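Local coordinates for protein nucleoside permease NupG (Escherichia coli K-12, PDB 7DLA) that transports a broad range of purine and pyrimidine nucleosides across the inner membrane, coupled to protons and driven by the proton motive force, at residues Met210-Phe214 / Phe332-Glu336; Met218-Ala222 / Phe356-Gly361; Leu224-Asn228 / Tyr318-Phe322; Phe325-Ser330 / Phe349-Asn354. The protein carries 1 engineered substitution. The contacts are given in a common frame with arbitrary orientation. Numbering follows the deposited sequence.

Overall arrangement
All four contacts lie in the C-terminal half of this twelve-helix transporter, among transmembrane helices 7, 10 and 11. From the N terminus, residues 210-214, 218-222 and 224-228 of transmembrane segment 210-236 open interactions 1, 2 and 3 in turn. Interaction 3 closes first, at 318-322 on helix 305-335, so it lies within the spans of interactions 1 and 2. Interaction 4 then opens at 325-330; interaction 1 closes at 332-336, interaction 4 at 349-354 and interaction 2 at 356-361. Interaction 1 therefore crosses both 2 and 4, whereas 4 falls wholly within 2. Phe349 of interaction 4 also packs on Phe213 and Phe214 of helix 208-222 and Val333 of helix 305-335, so three helices meet there.

Interaction 1: residues Met210-Phe214 / Phe332-Glu336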
loop_
_atom_site.group_PDB
_atom_site.type_symbol
_atom_site.label_atom_id
_atom_site.label_comp_id
_atom_site.label_asym_id
_atom_site.label_seq_id
_atom_site.Cartn_x
_atom_site.Cartn_y
_atom_site.Cartn_z
ATOM N N MET A 210 -7.770 23.378 6.741
ATOM C CA MET A 210 -7.143 22.432 5.826
ATOM C C MET A 210 -5.738 22.048 6.263
ATOM O O MET A 210 -5.388 20.865 6.245
ATOM C CB MET A 210 -7.126 23.004 4.410
ATOM C CG MET A 210 -8.347 22.576 3.675
ATOM S SD MET A 210 -8.481 20.824 4.065
ATOM C CE MET A 210 -10.211 20.516 3.807
ATOM N N ALA A 211 -4.891 23.036 6.555
ATOM C CA ALA A 211 -3.543 22.733 7.018
ATOM C C ALA A 211 -3.588 21.731 8.162
ATOM O O ALA A 211 -2.861 20.721 8.162
ATOM C CB ALA A 211 -2.838 24.020 7.449
ATOM N N ILE A 212 -4.451 22.003 9.144
ATOM C CA ILE A 212 -4.665 21.076 10.250
ATOM C C ILE A 212 -4.995 19.691 9.710
ATOM O O ILE A 212 -4.405 18.682 10.126
ATOM C CB ILE A 212 -5.775 21.601 11.179
ATOM C CG1 ILE A 212 -5.223 22.635 12.161
ATOM C CG2 ILE A 212 -6.431 20.453 11.935
ATOM C CD1 ILE A 212 -4.091 22.138 12.964
ATOM N N PHE A 213 -5.918 19.631 8.741
ATOM C CA PHE A 213 -6.371 18.332 8.248
ATOM C C PHE A 213 -5.243 17.554 7.574
ATOM O O PHE A 213 -5.099 16.349 7.780
ATOM C CB PHE A 213 -7.521 18.479 7.269
ATOM C CG PHE A 213 -8.110 17.182 6.918
ATOM C CD1 PHE A 213 -8.641 16.373 7.905
ATOM C CD2 PHE A 213 -7.981 16.676 5.638
ATOM C CE1 PHE A 213 -9.150 15.109 7.596
ATOM C CE2 PHE A 213 -8.472 15.403 5.309
ATOM C CZ PHE A 213 -9.059 14.617 6.289
ATOM N N PHE A 214 -4.445 18.230 6.746
ATOM C CA PHE A 214 -3.379 17.554 6.015
ATOM C C PHE A 214 -2.303 17.022 6.949
ATOM O O PHE A 214 -1.830 15.887 6.778
ATOM C CB PHE A 214 -2.758 18.481 4.970
ATOM C CG PHE A 214 -3.624 18.704 3.764
ATOM C CD1 PHE A 214 -4.429 17.689 3.285
ATOM C CD2 PHE A 214 -3.579 19.897 3.060
ATOM C CE1 PHE A 214 -5.214 17.876 2.161
ATOM C CE2 PHE A 214 -4.354 20.079 1.934
ATOM C CZ PHE A 214 -5.177 19.071 1.490
ATOM N N PHE A 332 -13.966 14.199 1.900
ATOM C CA PHE A 332 -13.909 15.376 2.763
ATOM C C PHE A 332 -13.130 16.505 2.102
ATOM O O PHE A 332 -13.625 17.629 1.990
ATOM C CB PHE A 332 -13.270 14.987 4.103
ATOM C CG PHE A 332 -13.130 16.127 5.078
ATOM C CD1 PHE A 332 -14.224 16.557 5.829
ATOM C CD2 PHE A 332 -11.914 16.777 5.246
ATOM C CE1 PHE A 332 -14.111 17.614 6.712
ATOM C CE2 PHE A 332 -11.792 17.835 6.132
ATOM C CZ PHE A 332 -12.897 18.251 6.864
ATOM N N VAL A 333 -11.906 16.226 1.650
ATOM C CA VAL A 333 -11.122 17.269 1.000
ATOM C C VAL A 333 -11.900 17.873 -0.161
ATOM O O VAL A 333 -12.041 19.090 -0.233
ATOM C CB VAL A 333 -9.734 16.764 0.564
ATOM C CG1 VAL A 333 -8.818 17.949 0.367
ATOM C CG2 VAL A 333 -9.127 15.888 1.646
ATOM N N GLU A 334 -12.490 17.044 -1.039
ATOM C CA GLU A 334 -13.229 17.600 -2.180
ATOM C C GLU A 334 -14.386 18.480 -1.719
ATOM O O GLU A 334 -14.609 19.572 -2.263
ATOM C CB GLU A 334 -13.741 16.475 -3.081
ATOM N N LYS A 335 -15.125 18.021 -0.713
ATOM C CA LYS A 335 -16.288 18.756 -0.255
ATOM C C LYS A 335 -15.879 20.095 0.344
ATOM O O LYS A 335 -16.616 21.080 0.242
ATOM C CB LYS A 335 -17.052 17.909 0.759
ATOM C CG LYS A 335 -18.567 17.883 0.575
ATOM C CD LYS A 335 -19.026 16.699 -0.299
ATOM C CE LYS A 335 -20.556 16.709 -0.500
ATOM N NZ LYS A 335 -21.223 15.402 -0.849
ATOM N N GLU A 336 -14.691 20.157 0.936
ATOM C CA GLU A 336 -14.254 21.273 1.762
ATOM C C GLU A 336 -13.393 22.295 1.042
ATOM O O GLU A 336 -12.855 23.169 1.711
ATOM C CB GLU A 336 -13.436 20.769 2.951
ATOM C CG GLU A 336 -14.138 20.011 4.030
ATOM C CD GLU A 336 -14.940 20.917 4.921
ATOM O OE1 GLU A 336 -14.464 22.039 5.235
ATOM O OE2 GLU A 336 -16.041 20.512 5.354
#
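Phe332 begins the second segment, on the last turns of helix 305-335, with its CA-to-CB bond directed at helix 208-222. Its ring meets Phe213 in an edge-to-face pair: Phe332 brings its edge to the Phe213 face, with centroids 4.7 Å apart, planes tilted by 51°, and Phe213 CE2 3.7 Å from Phe332 CD2. Met210 CE reaches the same ring at Phe332 CE2, 3.9 Å away. One residue on, Val333 sets one methyl against each of two aromatic side chains, CG2 at 3.8 Å from Phe213 CE2 and CG1 at 4.0 Å from Phe214 CZ. Three residues further, Glu336 completes the contact, its CB lying 3.3 Å from Met210 CE. No hydrogen bond crosses; this is apolar packing between the cytoplasmic end of transmembrane segment 210-236 and the cytoplasmic extension of helix 305-335. Helix 253-299 touches both Phe213 and Phe332 through Met284, as does helix 380-402 through Met401, while helix 342-371 adds Phe349 against Phe213 and Ala345 against Val333.

Interaction 2: residues Met218-Ala222 / Phe356-Gly361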
loop_
_atom_site.group_PDB
_atom_site.type_symbol
_atom_site.label_atom_id
_atom_site.label_comp_id
_atom_site.label_asym_id
_atom_site.label_seq_id
_atom_site.Cartn_x
_atom_site.Cartn_y
_atom_site.Cartn_z
ATOM N N MET A 218 -1.117 13.161 7.436
ATOM C CA MET A 218 0.213 12.576 7.466
ATOM C C MET A 218 0.407 11.727 8.712
ATOM O O MET A 218 0.914 10.604 8.644
ATOM C CB MET A 218 1.259 13.669 7.441
ATOM C CG MET A 218 2.626 13.089 7.509
ATOM S SD MET A 218 3.755 14.430 7.311
ATOM C CE MET A 218 3.857 14.899 9.047
ATOM N N LEU A 219 0.016 12.263 9.868
ATOM C CA LEU A 219 0.263 11.575 11.125
ATOM C C LEU A 219 -0.501 10.272 11.168
ATOM O O LEU A 219 0.029 9.255 11.633
ATOM C CB LEU A 219 -0.135 12.465 12.290
ATOM C CG LEU A 219 0.891 13.541 12.601
ATOM C CD1 LEU A 219 0.636 14.037 13.998
ATOM C CD2 LEU A 219 2.310 12.989 12.414
ATOM N N LEU A 220 -1.744 10.283 10.663
ATOM C CA LEU A 220 -2.557 9.072 10.590
ATOM C C LEU A 220 -2.020 8.097 9.543
ATOM O O LEU A 220 -1.995 6.885 9.781
ATOM C CB LEU A 220 -4.011 9.438 10.278
ATOM C CG LEU A 220 -5.110 8.375 10.085
ATOM C CD1 LEU A 220 -4.975 7.561 8.812
ATOM C CD2 LEU A 220 -5.156 7.445 11.262
ATOM N N GLY A 221 -1.634 8.603 8.364
ATOM C CA GLY A 221 -1.127 7.745 7.314
ATOM C C GLY A 221 0.165 7.055 7.703
ATOM O O GLY A 221 0.484 5.982 7.190
ATOM N N ALA A 222 0.929 7.648 8.617
ATOM C CA ALA A 222 2.167 6.990 8.999
ATOM C C ALA A 222 1.911 5.570 9.489
ATOM O O ALA A 222 2.697 4.668 9.199
ATOM C CB ALA A 222 2.916 7.808 10.041
ATOM N N PHE A 356 4.419 10.904 2.311
ATOM C CA PHE A 356 5.041 11.430 3.524
ATOM C C PHE A 356 4.623 10.631 4.750
ATOM O O PHE A 356 5.454 10.312 5.610
ATOM C CB PHE A 356 4.656 12.893 3.677
ATOM C CG PHE A 356 5.121 13.736 2.543
ATOM C CD1 PHE A 356 6.475 13.858 2.269
ATOM C CD2 PHE A 356 4.195 14.339 1.684
ATOM C CE1 PHE A 356 6.906 14.619 1.197
ATOM C CE2 PHE A 356 4.612 15.100 0.600
ATOM C CZ PHE A 356 5.972 15.239 0.353
ATOM N N GLY A 357 3.328 10.334 4.865
ATOM C CA GLY A 357 2.900 9.367 5.857
ATOM C C GLY A 357 3.735 8.107 5.801
ATOM O O GLY A 357 4.168 7.596 6.833
ATOM N N CYS A 358 4.021 7.618 4.584
ATOM C CA CYS A 358 4.786 6.383 4.445
ATOM C C CYS A 358 6.207 6.565 4.935
ATOM O O CYS A 358 6.695 5.774 5.738
ATOM C CB CYS A 358 4.797 5.898 2.995
ATOM S SG CYS A 358 5.417 4.172 2.669
ATOM N N ILE A 359 6.913 7.569 4.420
ATOM C CA ILE A 359 8.299 7.747 4.832
ATOM C C ILE A 359 8.391 7.868 6.342
ATOM O O ILE A 359 9.172 7.159 6.999
ATOM C CB ILE A 359 8.925 8.956 4.126
ATOM C CG1 ILE A 359 8.550 8.941 2.650
ATOM C CG2 ILE A 359 10.403 8.947 4.312
ATOM C CD1 ILE A 359 8.760 10.244 1.944
ATOM N N LEU A 360 7.565 8.737 6.920
ATOM C CA LEU A 360 7.656 8.971 8.352
ATOM C C LEU A 360 7.319 7.700 9.130
ATOM O O LEU A 360 8.088 7.271 10.005
ATOM C CB LEU A 360 6.759 10.142 8.742
ATOM C CG LEU A 360 6.187 10.176 10.155
ATOM C CD1 LEU A 360 7.274 10.495 11.150
ATOM C CD2 LEU A 360 5.093 11.247 10.228
ATOM N N GLY A 361 6.200 7.050 8.788
ATOM C CA GLY A 361 5.838 5.811 9.459
ATOM C C GLY A 361 6.881 4.717 9.306
ATOM O O GLY A 361 7.285 4.086 10.284
#
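Glycine-mediated helix packing brings helix 208-222 against helix 342-371, joining transmembrane helices 7 and 11 in the C-terminal half of this major facilitator fold. Gly357 and Gly361 form a GxxxG pattern, four residues apart on the side turned to the partner. The short segments cross at -57° with axes 7.3 Å apart at their closest. Ala222, the residue most covered, sits at the tightest point: its CA lies 3.9 Å from the CA of Gly361, and its methyl CB rests 4.0 Å from Leu360 CG. A side chain at Gly361 would collide with the carbonyl of Ala222, and one at Gly357 would press on the backbone of Gly221 and Ala222, so glycine is what permits this approach. Met218 and Leu360, equally buried by the contact, close one flank. Met218, extended through chi1 and chi2, puts SD 4.0 Å from Phe356 CB and CE 4.0 Å from Leu360 CD2. Leu360 CD2 also meets Leu219 CD2 at 3.9 Å. Around the contact, Tyr390 of helix 380-402 is hydrogen-bonded to the Leu219 carbonyl, and Phe356 touches Val52 of helix 37-64. No conventional hydrogen bond links the segments; two CA-H...O contacts do, Ala222 CA to Gly357 O at 3.0 Å and Gly361 CA to Ala222 O at 3.4 Å.

Interaction 3: residues Leu224-Asn228 / Tyr318-Phe322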
loop_
_atom_site.group_PDB
_atom_site.type_symbol
_atom_site.label_atom_id
_atom_site.label_comp_id
_atom_site.label_asym_id
_atom_site.label_seq_id
_atom_site.Cartn_x
_atom_site.Cartn_y
_atom_site.Cartn_z
ATOM N N LEU A 224 -0.347 3.496 8.460
ATOM C CA LEU A 224 -1.240 2.743 7.579
ATOM C C LEU A 224 -0.667 1.378 7.209
ATOM O O LEU A 224 -1.411 0.391 7.152
ATOM C CB LEU A 224 -1.553 3.550 6.317
ATOM C CG LEU A 224 -2.716 4.535 6.410
ATOM C CD1 LEU A 224 -2.912 5.195 5.082
ATOM C CD2 LEU A 224 -3.980 3.815 6.817
ATOM N N GLN A 225 0.619 1.335 6.859
ATOM C CA GLN A 225 1.274 0.099 6.351
ATOM C C GLN A 225 2.039 -0.682 7.418
ATOM O O GLN A 225 2.523 -1.752 7.091
ATOM C CB GLN A 225 2.314 0.486 5.307
ATOM C CG GLN A 225 1.921 1.700 4.496
ATOM C CD GLN A 225 1.043 1.283 3.350
ATOM O OE1 GLN A 225 0.666 0.128 3.236
ATOM N NE2 GLN A 225 0.702 2.228 2.499
ATOM N N ILE A 226 2.092 -0.196 8.652
ATOM C CA ILE A 226 2.869 -0.830 9.759
ATOM C C ILE A 226 2.544 -2.312 9.867
ATOM O O ILE A 226 3.451 -3.101 9.978
ATOM C CB ILE A 226 2.565 -0.136 11.089
ATOM C CG1 ILE A 226 3.213 1.239 11.159
ATOM C CG2 ILE A 226 3.006 -1.008 12.240
ATOM C CD1 ILE A 226 3.105 1.832 12.502
ATOM N N THR A 227 1.263 -2.640 9.854
ATOM C CA THR A 227 0.766 -4.028 9.916
ATOM C C THR A 227 1.281 -4.791 8.691
ATOM O O THR A 227 1.716 -5.925 8.841
ATOM C CB THR A 227 -0.754 -3.925 9.980
ATOM O OG1 THR A 227 -1.355 -5.140 9.558
ATOM C CG2 THR A 227 -1.252 -2.807 9.097
ATOM N N ASN A 228 1.296 -4.145 7.529
ATOM C CA ASN A 228 1.755 -4.764 6.264
ATOM C C ASN A 228 3.276 -4.837 6.236
ATOM O O ASN A 228 3.789 -5.583 5.430
ATOM C CB ASN A 228 1.247 -3.985 5.055
ATOM C CG ASN A 228 -0.245 -4.101 4.870
ATOM O OD1 ASN A 228 -0.858 -5.039 5.352
ATOM N ND2 ASN A 228 -0.834 -3.150 4.173
ATOM N N TYR A 318 -8.927 -4.675 10.135
ATOM C CA TYR A 318 -7.966 -3.971 9.295
ATOM C C TYR A 318 -8.627 -3.370 8.060
ATOM O O TYR A 318 -8.205 -2.317 7.573
ATOM C CB TYR A 318 -6.849 -4.928 8.865
ATOM C CG TYR A 318 -5.962 -4.372 7.786
ATOM C CD1 TYR A 318 -4.920 -3.511 8.090
ATOM C CD2 TYR A 318 -6.201 -4.658 6.465
ATOM C CE1 TYR A 318 -4.113 -2.997 7.093
ATOM C CE2 TYR A 318 -5.415 -4.145 5.469
ATOM C CZ TYR A 318 -4.376 -3.322 5.780
ATOM O OH TYR A 318 -3.607 -2.835 4.749
ATOM N N GLY A 319 -9.645 -4.035 7.523
ATOM C CA GLY A 319 -10.147 -3.629 6.225
ATOM C C GLY A 319 -10.879 -2.308 6.293
ATOM O O GLY A 319 -10.612 -1.384 5.519
ATOM N N CYS A 320 -11.835 -2.213 7.208
ATOM C CA CYS A 320 -12.404 -0.921 7.543
ATOM C C CYS A 320 -11.304 0.087 7.868
ATOM O O CYS A 320 -11.193 1.127 7.216
ATOM C CB CYS A 320 -13.375 -1.101 8.705
ATOM S SG CYS A 320 -13.582 0.340 9.658
ATOM N N ALA A 321 -10.441 -0.235 8.843
ATOM C CA ALA A 321 -9.392 0.703 9.252
ATOM C C ALA A 321 -8.635 1.308 8.067
ATOM O O ALA A 321 -8.390 2.516 8.035
ATOM C CB ALA A 321 -8.414 0.007 10.195
ATOM N N PHE A 322 -8.269 0.490 7.077
ATOM C CA PHE A 322 -7.430 0.932 5.958
ATOM C C PHE A 322 -8.234 1.598 4.842
ATOM O O PHE A 322 -7.773 2.586 4.256
ATOM C CB PHE A 322 -6.597 -0.258 5.418
ATOM C CG PHE A 322 -5.565 0.125 4.363
ATOM C CD1 PHE A 322 -5.939 0.486 3.072
ATOM C CD2 PHE A 322 -4.229 0.229 4.698
ATOM C CE1 PHE A 322 -4.986 0.871 2.115
ATOM C CE2 PHE A 322 -3.280 0.620 3.750
ATOM C CZ PHE A 322 -3.661 0.942 2.458
#
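A single hydrogen bond provides the polar link: Asn228 ND2 donates to Tyr318 OH, 2.8 Å away, with an angle of 147° at the hydrogen. Both side chains leave their backbones in the direction of the opposite segment, so amide and phenol meet end to end. Van der Waals contacts fill in around it. The methyl CG2 of Thr227 lies 3.5 Å from Tyr318 CE1, while Thr227 OG1 bonds elsewhere, to Arg294 of helix 253-299. Leu224 CD2 approaches Phe322 CD2 to 4.2 Å. Oxygens line the rim of the Phe322 ring near its plane, with Leu224 O 3.7 Å from Phe322 CD2 and Gln225 OE1 4.0 Å from Phe322 CE2. Leu224 and Gln225 belong to the non-helical break between helices 208-222 and 226-236; Tyr318 and Phe322, one turn apart, face it from an unbroken helix. A discontinuous transmembrane helix 7 beside helix 10 fits the major facilitator fold, where these two helices help line the central transport cavity.

Interaction 4: residues Phe325-Ser330 / Phe349-Asn354; sequences FNISGS and FLMMTN
This is an antiparallel helix-helix contact between helices 305-335 and 342-371, which follow each other in the chain and meet here near the cytoplasmic side. Both segments are helical throughout, the second with a wider pi-type turn at 351-354; the axes of the two short segments approach to 11.1 Å, with 149° between their N-to-C directions, and Ser330 CA and Phe349 CA come nearest, at 7.0 Å. Phe349 (chi1 t, chi2 73°) points across and enters as a knob the hole formed by Phe325, Asn326, Gly329 and Ser330, a knob-into-hole fit within the antiparallel hairpin of transmembrane helices 10 and 11 of a major facilitator transporter. One face of its ring covers Gly329, whose CA is 3.6 Å from Phe349 CZ, where a CB would clash; Phe349 CE2 lies 3.5 Å from Ser330 N. Phe325 (chi1 t) sets CE2 4.3 Å from both Phe349 CZ and Thr353 CG2. Asn326 (chi1 -98°, chi2 56°) gives a weak hydrogen bond, ND2 to OD1 of Asn354 (chi1 m, chi2 38°), 3.5 Å. Phe214 and Ser217 of helix 208-222 also touch Phe349.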
loop_
_atom_site.group_PDB
_atom_site.type_symbol
_atom_site.label_atom_id
_atom_site.label_comp_id
_atom_site.label_asym_id
_atom_site.label_seq_id
_atom_site.Cartn_x
_atom_site.Cartn_y
_atom_site.Cartn_z
ATOM N N PHE A 325 -10.547 5.471 6.040
ATOM C CA PHE A 325 -9.940 6.788 6.162
ATOM C C PHE A 325 -9.601 7.354 4.793
ATOM O O PHE A 325 -9.802 8.539 4.539
ATOM C CB PHE A 325 -8.678 6.775 7.026
ATOM C CG PHE A 325 -8.143 8.175 7.313
ATOM C CD1 PHE A 325 -8.763 8.996 8.260
ATOM C CD2 PHE A 325 -7.096 8.707 6.571
ATOM C CE1 PHE A 325 -8.300 10.288 8.502
ATOM C CE2 PHE A 325 -6.632 10.003 6.817
ATOM C CZ PHE A 325 -7.233 10.788 7.780
ATOM N N ASN A 326 -9.091 6.526 3.889
ATOM C CA ASN A 326 -8.632 7.106 2.636
ATOM C C ASN A 326 -9.800 7.550 1.779
ATOM O O ASN A 326 -9.782 8.667 1.234
ATOM C CB ASN A 326 -7.721 6.137 1.895
ATOM C CG ASN A 326 -6.263 6.449 2.147
ATOM O OD1 ASN A 326 -5.833 6.485 3.301
ATOM N ND2 ASN A 326 -5.508 6.752 1.085
ATOM N N ILE A 327 -10.855 6.731 1.703
ATOM C CA ILE A 327 -11.997 7.126 0.880
ATOM C C ILE A 327 -12.663 8.376 1.469
ATOM O O ILE A 327 -12.776 9.410 0.789
ATOM C CB ILE A 327 -12.994 5.959 0.709
ATOM C CG1 ILE A 327 -12.310 4.687 0.189
ATOM C CG2 ILE A 327 -14.064 6.322 -0.319
ATOM C CD1 ILE A 327 -11.754 4.801 -1.206
ATOM N N SER A 328 -13.066 8.324 2.756
ATOM C CA SER A 328 -13.741 9.478 3.365
ATOM C C SER A 328 -12.834 10.695 3.423
ATOM O O SER A 328 -13.317 11.818 3.310
ATOM C CB SER A 328 -14.245 9.194 4.787
ATOM O OG SER A 328 -13.362 8.385 5.553
ATOM N N GLY A 329 -11.532 10.505 3.621
ATOM C CA GLY A 329 -10.616 11.621 3.556
ATOM C C GLY A 329 -10.683 12.356 2.236
ATOM O O GLY A 329 -10.833 13.574 2.217
ATOM N N SER A 330 -10.563 11.635 1.111
ATOM C CA SER A 330 -10.544 12.356 -0.161
ATOM C C SER A 330 -11.912 12.979 -0.460
ATOM O O SER A 330 -11.987 14.079 -1.034
ATOM C CB SER A 330 -10.068 11.446 -1.300
ATOM O OG SER A 330 -11.015 10.437 -1.587
ATOM N N PHE A 349 -3.495 15.596 -0.759
ATOM C CA PHE A 349 -3.981 14.738 0.314
ATOM C C PHE A 349 -3.375 13.355 0.210
ATOM O O PHE A 349 -2.842 12.823 1.186
ATOM C CB PHE A 349 -5.504 14.640 0.277
ATOM C CG PHE A 349 -6.057 13.571 1.172
ATOM C CD1 PHE A 349 -6.069 13.717 2.537
ATOM C CD2 PHE A 349 -6.551 12.395 0.640
ATOM C CE1 PHE A 349 -6.585 12.707 3.361
ATOM C CE2 PHE A 349 -7.061 11.386 1.464
ATOM C CZ PHE A 349 -7.079 11.544 2.821
ATOM N N LEU A 350 -3.435 12.758 -0.978
ATOM C CA LEU A 350 -2.903 11.418 -1.160
ATOM C C LEU A 350 -1.375 11.424 -1.062
ATOM O O LEU A 350 -0.782 10.539 -0.440
ATOM C CB LEU A 350 -3.427 10.882 -2.497
ATOM C CG LEU A 350 -4.497 9.770 -2.478
ATOM C CD1 LEU A 350 -5.763 10.212 -1.773
ATOM C CD2 LEU A 350 -4.869 9.362 -3.903
ATOM N N MET A 351 -0.727 12.452 -1.608
ATOM C CA MET A 351 0.721 12.577 -1.474
ATOM C C MET A 351 1.142 12.641 -0.007
ATOM O O MET A 351 2.010 11.878 0.437
ATOM C CB MET A 351 1.189 13.817 -2.238
ATOM C CG MET A 351 2.675 14.103 -2.162
ATOM S SD MET A 351 3.023 15.854 -2.406
ATOM C CE MET A 351 4.749 15.753 -2.882
ATOM N N MET A 352 0.536 13.556 0.758
ATOM C CA MET A 352 0.801 13.673 2.187
ATOM C C MET A 352 0.510 12.365 2.918
ATOM O O MET A 352 1.297 11.929 3.771
ATOM C CB MET A 352 -0.050 14.819 2.755
ATOM C CG MET A 352 0.251 15.273 4.196
ATOM S SD MET A 352 1.357 16.686 4.314
ATOM C CE MET A 352 0.779 17.612 2.896
ATOM N N THR A 353 -0.594 11.704 2.571
ATOM C CA THR A 353 -1.076 10.585 3.367
ATOM C C THR A 353 -0.340 9.278 3.084
ATOM O O THR A 353 -0.150 8.477 4.011
ATOM C CB THR A 353 -2.566 10.374 3.117
ATOM O OG1 THR A 353 -3.217 11.642 3.043
ATOM C CG2 THR A 353 -3.182 9.621 4.279
ATOM N N ASN A 354 0.071 9.034 1.828
ATOM C CA ASN A 354 0.730 7.796 1.427
ATOM C C ASN A 354 2.192 7.963 1.056
ATOM O O ASN A 354 2.908 6.963 1.007
ATOM C CB ASN A 354 0.019 7.164 0.223
ATOM C CG ASN A 354 -1.370 6.696 0.545
ATOM O OD1 ASN A 354 -2.094 7.350 1.293
ATOM N ND2 ASN A 354 -1.760 5.553 -0.012
#